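Local coordinates for protein citrinin polyketide synthase (Monascus purpureus, PDB 5MPT) that makes a keto-aldehyde precursor of the mycotoxin citrinin from acyl and malonyl units, this piece being the domain that C-methylates the growing polyketide chain, at residues Phe21-Glu26 with Ala190-Glu195; Ser297-His302 with Thr355-Gly360. One frame throughout, in Å; residues are numbered along the deposited sequence.

Contact 1: residues Phe21-Glu26 with Ala190-Glu195; sequences FRIAKE and AEFFLE
The carbonyl oxygen of F21 receives the amide of K25 (O to N 2.7 Å), closing the helical turn from which F21 and A24 meet F193. Across the interface the contact itself is apolar. The F21 ring turns its edge to the face of F193 in a T-shaped pair, with ring centroids 5.8 Å apart and planes at 83°. F21 CD1 lies over that face, displaced toward the rim. A chi1 of 161° sets F193 CG anti to its backbone N; farther out, CE1 of the ring lies 3.4 Å from F21 N. Beside this pair, I23 CG2 sits 3.4 Å from F192 CZ, the two side chains crossing at about a right angle. A24 faces both F192 and F193: its CB is 3.8 Å from F193 CB and its CA 4.0 Å from F192 CD2, and with F193 it marks the closest CA approach of the two segments. The segment axes approach to 8.6 Å at 153°, nearly antiparallel. Beneath the pair, F21 and F193 both rest on I379, and F193 also touches L312. Helices 14-26 and 181-198, with 221-231 alongside the latter, thus form a helical layer on one face of the seven-stranded sheet, the architecture of a class I S-adenosylmethionine-dependent methyltransferase.

Contact 2: residues Ser297-His302 with Thr355-Gly360; sequences STRNIH and TSVGYG
Y359 reaches from the loop after helix 347-356 to T298 and H302 on helix 294-304. Its chi1 of -68° sets CG anti to the carbonyl carbon, and beyond CB the ring slides past H302, whose side chain runs the opposite way. H302 CD2 stands 3.6 Å above the Y359 ring plane, over its centre and roughly equidistant from CG, CD1, CD2 and CE2; the edge of the imidazole thus meets the phenol face, with planes at 86°. Farther out, CE1 borders T298, and CZ lies 3.8 Å from H302 CB. At the tip, OH donates to T298 O over 2.8 Å, in the carbonyl plane on a lone pair, at a C=O...O angle of 139°. That carbonyl also accepts the helical amide of H302, so two donors grip it. I301 CG2 packs tightly on the hydroxyl, 3.1 Å from Y359 OH. Next to CD2 in the imidazole, H302 NE2 is hydrogen-bonded to A382 O. Nearer the helix end, V357 places CG2 against T298 OG1, itself bonded to L294 O. In one of the two conformers of R299, and so less certain, V357 CG1 lies over a guanidinium face, offset toward the rim, and a water joins R299 NE weakly to V357 O. G358, with positive phi, ends helix 347-356 in a Schellman motif and redirects the chain toward strand 361-364. Y359 and I301 both touch L311 of strand 309-316, while Y359 and T298 also meet L354: the tyrosine is wedged between helices 294-304 and 347-356 against the sheet, and G360 pairs through its backbone with L381.

Contacts 1 and 2 share no helix and do not touch, their nearest atoms being about 12 Å apart, yet both lean on the same central sheet: F193 in contact 1 and Y359 and I301 in contact 2 all reach strand 309-316, while F21 rests on strand 375-381. Contact 1 is the more buried and joins two helices through hydrocarbon and aromatic surfaces. Contact 2 is partly exposed and joins a helix to a helix end with its following loop, so a backbone carbonyl, a hydroxyl and a water enter its chemistry. Aromatic edge-to-face pairs occur in both, phenylalanine with phenylalanine in one and histidine with tyrosine in the other.

Contact 1: residues Phe21-Glu26 with Ala190-Glu195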
ATOM      1  N   PHE A  21       5.768  17.591 -11.400  1.00 22.67           N
ATOM      2  CA  PHE A  21       5.237  17.197 -10.101  1.00 22.95           C
ATOM      3  C   PHE A  21       4.302  18.257  -9.547  1.00 24.21           C
ATOM      4  O   PHE A  21       3.259  17.928  -8.963  1.00 23.44           O
ATOM      5  CB  PHE A  21       6.347  16.941  -9.105  1.00 21.07           C
ATOM      6  CG  PHE A  21       5.837  16.229  -7.862  1.00 21.79           C
ATOM      7  CD1 PHE A  21       5.450  14.912  -7.931  1.00 22.07           C
ATOM      8  CD2 PHE A  21       5.638  16.918  -6.677  1.00 22.30           C
ATOM      9  CE1 PHE A  21       4.919  14.259  -6.821  1.00 23.21           C
ATOM     10  CE2 PHE A  21       5.103  16.269  -5.551  1.00 21.95           C
ATOM     11  CZ  PHE A  21       4.757  14.935  -5.630  1.00 23.07           C
ATOM     12  N   ARG A  22       4.649  19.533  -9.723  1.00 26.02           N
ATOM     13  CA  ARG A  22       3.785  20.583  -9.210  1.00 26.41           C
ATOM     14  C   ARG A  22       2.408  20.495  -9.847  1.00 24.69           C
ATOM     15  O   ARG A  22       1.382  20.545  -9.150  1.00 24.63           O
ATOM     16  CB  ARG A  22       4.396  21.957  -9.445  1.00 29.97           C
ATOM     17  CG  ARG A  22       3.538  23.123  -8.920  1.00 38.40           C
ATOM     18  CD  ARG A  22       4.089  24.469  -9.394  1.00 49.37           C
ATOM     19  NE  ARG A  22       4.171  24.526 -10.857  1.00 62.27           N
ATOM     20  CZ  ARG A  22       5.278  24.336 -11.576  1.00 72.28           C
ATOM     21  NH1 ARG A  22       5.213  24.406 -12.902  1.00 76.99           N
ATOM     22  NH2 ARG A  22       6.452  24.086 -10.990  1.00 74.06           N
ATOM     23  N   ILE A  23       2.365  20.294 -11.166  1.00 25.77           N
ATOM     24  CA  ILE A  23       1.084  20.169 -11.865  1.00 25.92           C
ATOM     25  C   ILE A  23       0.283  18.993 -11.315  1.00 24.59           C
ATOM     26  O   ILE A  23      -0.918  19.105 -11.056  1.00 25.35           O
ATOM     27  CB  ILE A  23       1.318  20.028 -13.376  1.00 27.25           C
ATOM     28  CG1 ILE A  23       1.750  21.372 -13.953  1.00 30.61           C
ATOM     29  CG2 ILE A  23       0.067  19.571 -14.069  1.00 24.64           C
ATOM     30  CD1 ILE A  23       2.350  21.283 -15.353  1.00 35.57           C
ATOM     31  N   ALA A  24       0.932  17.835 -11.144  1.00 22.88           N
ATOM     32  CA  ALA A  24       0.224  16.669 -10.638  1.00 22.95           C
ATOM     33  C   ALA A  24      -0.267  16.917  -9.214  1.00 23.34           C
ATOM     34  O   ALA A  24      -1.447  16.676  -8.888  1.00 21.28           O
ATOM     35  CB  ALA A  24       1.148  15.449 -10.733  1.00 22.71           C
ATOM     36  N   LYS A  25       0.607  17.498  -8.385  1.00 22.81           N
ATOM     37  CA  LYS A  25       0.300  17.769  -6.985  1.00 23.66           C
ATOM     38  C   LYS A  25      -0.944  18.636  -6.859  1.00 23.24           C
ATOM     39  O   LYS A  25      -1.825  18.359  -6.038  1.00 23.42           O
ATOM     40  CB  LYS A  25       1.504  18.457  -6.325  1.00 24.31           C
ATOM     41  CG  LYS A  25       1.288  18.813  -4.840  1.00 27.88           C
ATOM     42  CD  LYS A  25       2.578  19.350  -4.231  1.00 32.58           C
ATOM     43  CE  LYS A  25       2.393  19.751  -2.790  1.00 37.78           C
ATOM     44  NZ  LYS A  25       3.629  20.319  -2.221  1.00 41.68           N
ATOM     45  N   GLU A  26      -1.020  19.708  -7.641  1.00 25.34           N
ATOM     46  CA  GLU A  26      -2.174  20.596  -7.513  1.00 26.67           C
ATOM     47  C   GLU A  26      -3.480  19.944  -7.946  1.00 26.91           C
ATOM     48  O   GLU A  26      -4.533  20.452  -7.588  1.00 29.25           O
ATOM     49  CB  GLU A  26      -1.926  21.878  -8.299  1.00 28.11           C
ATOM     50  CG  GLU A  26      -0.780  22.667  -7.679  1.00 32.42           C
ATOM     51  CD  GLU A  26      -0.386  23.929  -8.427  1.00 39.75           C
ATOM     52  OE1 GLU A  26      -0.944  24.209  -9.512  1.00 41.52           O
ATOM     53  OE2 GLU A  26       0.502  24.641  -7.902  1.00 44.29           O
ATOM     54  N   ALA A 190       0.028   9.350 -10.936  1.00 18.96           N
ATOM     55  CA  ALA A 190       1.398   9.134 -11.350  1.00 18.83           C
ATOM     56  C   ALA A 190       1.509   9.067 -12.861  1.00 19.85           C
ATOM     57  O   ALA A 190       2.502   9.551 -13.419  1.00 18.55           O
ATOM     58  CB  ALA A 190       1.954   7.860 -10.682  1.00 19.98           C
ATOM     59  N   GLU A 191       0.532   8.456 -13.541  1.00 21.37           N
ATOM     60  CA  GLU A 191       0.510   8.515 -15.007  1.00 22.99           C
ATOM     61  C   GLU A 191       0.558   9.953 -15.508  1.00 20.19           C
ATOM     62  O   GLU A 191       1.312  10.273 -16.421  1.00 21.02           O
ATOM     63  CB  GLU A 191      -0.721   7.824 -15.576  1.00 27.05           C
ATOM     64  CG  GLU A 191      -0.828   6.341 -15.263  1.00 28.35           C
ATOM     65  CD  GLU A 191      -2.135   5.782 -15.790  1.00 30.69           C
ATOM     66  OE1 GLU A 191      -2.939   5.291 -14.960  1.00 32.01           O
ATOM     67  OE2 GLU A 191      -2.365   5.869 -17.023  1.00 32.43           O
ATOM     68  N   PHE A 192      -0.286  10.825 -14.952  1.00 19.25           N
ATOM     69  CA  PHE A 192      -0.331  12.222 -15.368  1.00 19.79           C
ATOM     70  C   PHE A 192       1.010  12.912 -15.141  1.00 19.55           C
ATOM     71  O   PHE A 192       1.540  13.615 -16.026  1.00 21.07           O
ATOM     72  CB  PHE A 192      -1.485  12.915 -14.612  1.00 18.55           C
ATOM     73  CG  PHE A 192      -1.613  14.364 -14.895  1.00 19.91           C
ATOM     74  CD1 PHE A 192      -1.667  14.835 -16.205  1.00 19.61           C
ATOM     75  CD2 PHE A 192      -1.684  15.273 -13.848  1.00 22.99           C
ATOM     76  CE1 PHE A 192      -1.854  16.198 -16.450  1.00 20.27           C
ATOM     77  CE2 PHE A 192      -1.824  16.637 -14.090  1.00 24.12           C
ATOM     78  CZ  PHE A 192      -1.914  17.097 -15.387  1.00 21.78           C
ATOM     79  N   PHE A 193       1.614  12.667 -13.983  1.00 19.17           N
ATOM     80  CA  PHE A 193       2.914  13.237 -13.690  1.00 19.38           C
ATOM     81  C   PHE A 193       3.925  12.804 -14.746  1.00 19.53           C
ATOM     82  O   PHE A 193       4.644  13.632 -15.333  1.00 19.92           O
ATOM     83  CB  PHE A 193       3.363  12.806 -12.295  1.00 18.13           C
ATOM     84  CG  PHE A 193       4.833  12.939 -12.078  1.00 18.82           C
ATOM     85  CD1 PHE A 193       5.443  14.185 -12.101  1.00 19.18           C
ATOM     86  CD2 PHE A 193       5.612  11.813 -11.852  1.00 19.41           C
ATOM     87  CE1 PHE A 193       6.797  14.341 -11.930  1.00 20.66           C
ATOM     88  CE2 PHE A 193       6.977  11.950 -11.664  1.00 21.65           C
ATOM     89  CZ  PHE A 193       7.586  13.218 -11.715  1.00 21.91           C
ATOM     90  N   LEU A 194       3.999  11.491 -15.006  1.00 21.46           N
ATOM     91  CA  LEU A 194       4.998  10.989 -15.945  1.00 22.95           C
ATOM     92  C   LEU A 194       4.754  11.511 -17.365  1.00 22.01           C
ATOM     93  O   LEU A 194       5.710  11.830 -18.085  1.00 23.22           O
ATOM     94  CB  LEU A 194       5.020   9.465 -15.929  1.00 26.54           C
ATOM     95  CG  LEU A 194       5.602   8.833 -14.663  1.00 32.08           C
ATOM     96  CD1 LEU A 194       5.344   7.325 -14.644  1.00 34.59           C
ATOM     97  CD2 LEU A 194       7.112   9.139 -14.550  1.00 34.65           C
ATOM     98  N   GLU A 195       3.487  11.594 -17.795  1.00 21.65           N
ATOM     99  CA  GLU A 195       3.197  12.115 -19.120  1.00 22.14           C
ATOM    100  C   GLU A 195       3.660  13.558 -19.234  1.00 22.56           C
ATOM    101  O   GLU A 195       4.308  13.941 -20.219  1.00 22.39           O
ATOM    102  CB  GLU A 195       1.699  11.996 -19.420  1.00 23.12           C
ATOM    103  CG  GLU A 195       1.378  12.489 -20.796  1.00 26.84           C
ATOM    104  CD  GLU A 195       0.011  12.076 -21.280  1.00 32.62           C
ATOM    105  OE1 GLU A 195      -0.847  11.779 -20.439  1.00 31.90           O
ATOM    106  OE2 GLU A 195      -0.208  12.036 -22.509  1.00 38.30           O
TER

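Contact 2: residues Ser297-His302 with Thr355-Gly360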
ATOM      1  N   SER A 297      16.933   0.915   3.066  1.00 25.45           N
ATOM      2  CA  SER A 297      16.243   0.693   1.803  1.00 22.87           C
ATOM      3  C   SER A 297      16.340   1.916   0.888  1.00 22.47           C
ATOM      4  O   SER A 297      16.595   1.782  -0.313  1.00 24.37           O
ATOM      5  CB  SER A 297      14.793   0.340   2.047  1.00 23.83           C
ATOM      6  OG  SER A 297      14.732  -0.904   2.693  1.00 25.09           O
ATOM      7  N   THR A 298      16.111   3.114   1.427  1.00 21.44           N
ATOM      8  CA  THR A 298      16.091   4.278   0.568  1.00 22.75           C
ATOM      9  C   THR A 298      17.509   4.657   0.162  1.00 24.25           C
ATOM     10  O   THR A 298      17.707   5.229  -0.907  1.00 23.84           O
ATOM     11  CB  THR A 298      15.348   5.457   1.231  1.00 22.66           C
ATOM     12  OG1 THR A 298      16.010   5.836   2.436  1.00 25.27           O
ATOM     13  CG2 THR A 298      13.835   5.130   1.527  1.00 23.28           C
ATOM     14  N   ARG A 299      18.504   4.332   0.986  0.60 27.85           N
ATOM     15  CA  ARG A 299      19.892   4.525   0.579  0.60 31.68           C
ATOM     16  C   ARG A 299      20.243   3.606  -0.584  0.60 27.51           C
ATOM     17  O   ARG A 299      20.866   4.033  -1.567  0.60 27.12           O
ATOM     18  CB  ARG A 299      20.827   4.284   1.765  0.60 37.63           C
ATOM     19  CG  ARG A 299      22.288   4.639   1.466  0.60 45.96           C
ATOM     20  CD  ARG A 299      23.168   4.523   2.692  0.60 52.95           C
ATOM     21  NE  ARG A 299      22.972   5.616   3.647  0.60 55.95           N
ATOM     22  CZ  ARG A 299      22.420   5.492   4.853  0.60 68.25           C
ATOM     23  NH1 ARG A 299      21.987   4.315   5.295  0.60 74.97           N
ATOM     24  NH2 ARG A 299      22.305   6.560   5.631  0.60 66.20           N
ATOM     25  N   ASN A 300      19.848   2.335  -0.492  1.00 26.54           N
ATOM     26  CA  ASN A 300      20.040   1.415  -1.603  1.00 24.62           C
ATOM     27  C   ASN A 300      19.421   1.972  -2.879  1.00 22.11           C
ATOM     28  O   ASN A 300      20.046   1.970  -3.943  1.00 23.04           O
ATOM     29  CB  ASN A 300      19.433   0.050  -1.283  1.00 26.54           C
ATOM     30  CG  ASN A 300      20.144  -0.675  -0.157  1.00 29.29           C
ATOM     31  OD1 ASN A 300      21.314  -0.424   0.134  1.00 30.51           O
ATOM     32  ND2 ASN A 300      19.444  -1.605   0.456  1.00 29.63           N
ATOM     33  N   ILE A 301      18.169   2.435  -2.785  1.00 21.86           N
ATOM     34  CA  ILE A 301      17.490   3.011  -3.936  1.00 22.80           C
ATOM     35  C   ILE A 301      18.273   4.202  -4.464  1.00 22.03           C
ATOM     36  O   ILE A 301      18.446   4.366  -5.680  1.00 20.91           O
ATOM     37  CB  ILE A 301      16.052   3.376  -3.534  1.00 24.23           C
ATOM     38  CG1 ILE A 301      15.283   2.064  -3.285  1.00 25.47           C
ATOM     39  CG2 ILE A 301      15.465   4.302  -4.560  1.00 21.14           C
ATOM     40  CD1 ILE A 301      13.911   2.243  -2.639  1.00 24.80           C
ATOM     41  N   HIS A 302      18.754   5.061  -3.564  1.00 21.88           N
ATOM     42  CA  HIS A 302      19.518   6.225  -4.000  1.00 22.75           C
ATOM     43  C   HIS A 302      20.682   5.828  -4.893  1.00 23.28           C
ATOM     44  O   HIS A 302      20.946   6.473  -5.909  1.00 22.79           O
ATOM     45  CB  HIS A 302      20.035   7.001  -2.790  1.00 23.20           C
ATOM     46  CG  HIS A 302      20.581   8.343  -3.134  1.00 24.42           C
ATOM     47  ND1 HIS A 302      21.909   8.553  -3.436  1.00 27.88           N
ATOM     48  CD2 HIS A 302      19.981   9.549  -3.223  1.00 21.70           C
ATOM     49  CE1 HIS A 302      22.097   9.835  -3.705  1.00 27.72           C
ATOM     50  NE2 HIS A 302      20.936  10.462  -3.602  1.00 24.40           N
ATOM     51  N   THR A 355      16.019  12.556   3.316  1.00 26.59           N
ATOM     52  CA  THR A 355      17.029  13.601   3.407  1.00 28.54           C
ATOM     53  C   THR A 355      18.304  13.068   4.050  1.00 29.96           C
ATOM     54  O   THR A 355      19.418  13.394   3.617  1.00 30.30           O
ATOM     55  CB  THR A 355      16.468  14.768   4.213  1.00 31.96           C
ATOM     56  OG1 THR A 355      15.343  15.313   3.522  1.00 35.74           O
ATOM     57  CG2 THR A 355      17.498  15.851   4.406  1.00 32.93           C
ATOM     58  N   SER A 356      18.159  12.243   5.084  1.00 32.55           N
ATOM     59  CA  SER A 356      19.313  11.764   5.828  1.00 33.61           C
ATOM     60  C   SER A 356      20.204  10.839   5.009  1.00 32.12           C
ATOM     61  O   SER A 356      21.384  10.703   5.340  1.00 35.87           O
ATOM     62  CB  SER A 356      18.840  11.057   7.103  1.00 36.00           C
ATOM     63  OG  SER A 356      18.192   9.829   6.810  1.00 37.50           O
ATOM     64  N   VAL A 357      19.686  10.201   3.955  1.00 28.66           N
ATOM     65  CA  VAL A 357      20.486   9.281   3.150  1.00 27.00           C
ATOM     66  C   VAL A 357      20.961   9.911   1.840  1.00 28.40           C
ATOM     67  O   VAL A 357      21.583   9.223   1.028  1.00 27.97           O
ATOM     68  CB  VAL A 357      19.740   7.966   2.885  1.00 26.32           C
ATOM     69  CG1 VAL A 357      19.290   7.362   4.220  1.00 25.86           C
ATOM     70  CG2 VAL A 357      18.556   8.143   1.940  1.00 24.53           C
ATOM     71  N   GLY A 358      20.682  11.191   1.608  1.00 29.53           N
ATOM     72  CA  GLY A 358      21.281  11.892   0.478  1.00 30.96           C
ATOM     73  C   GLY A 358      20.323  12.380  -0.582  1.00 26.91           C
ATOM     74  O   GLY A 358      20.793  12.945  -1.577  1.00 27.15           O
ATOM     75  N   TYR A 359      19.010  12.203  -0.473  1.00 23.79           N
ATOM     76  CA  TYR A 359      18.120  12.785  -1.469  1.00 20.60           C
ATOM     77  C   TYR A 359      18.073  14.296  -1.283  1.00 26.22           C
ATOM     78  O   TYR A 359      18.090  14.794  -0.157  1.00 31.71           O
ATOM     79  CB  TYR A 359      16.727  12.176  -1.345  1.00 18.29           C
ATOM     80  CG  TYR A 359      16.607  10.703  -1.724  1.00 17.09           C
ATOM     81  CD1 TYR A 359      16.884   9.693  -0.804  1.00 18.62           C
ATOM     82  CD2 TYR A 359      16.269  10.332  -3.020  1.00 16.13           C
ATOM     83  CE1 TYR A 359      16.764   8.343  -1.160  1.00 17.94           C
ATOM     84  CE2 TYR A 359      16.145   9.011  -3.379  1.00 15.45           C
ATOM     85  CZ  TYR A 359      16.411   8.020  -2.453  1.00 17.98           C
ATOM     86  OH  TYR A 359      16.288   6.705  -2.820  1.00 19.18           O
ATOM     87  N   GLY A 360      18.035  15.035  -2.393  1.00 26.73           N
ATOM     88  CA  GLY A 360      18.226  16.474  -2.332  1.00 31.98           C
ATOM     89  C   GLY A 360      16.953  17.291  -2.321  1.00 35.91           C
ATOM     90  O   GLY A 360      16.965  18.475  -1.968  1.00 42.54           O
TER
HETATM   91  O   HOH W   1      23.979   8.006   2.990  1.00 38.93           O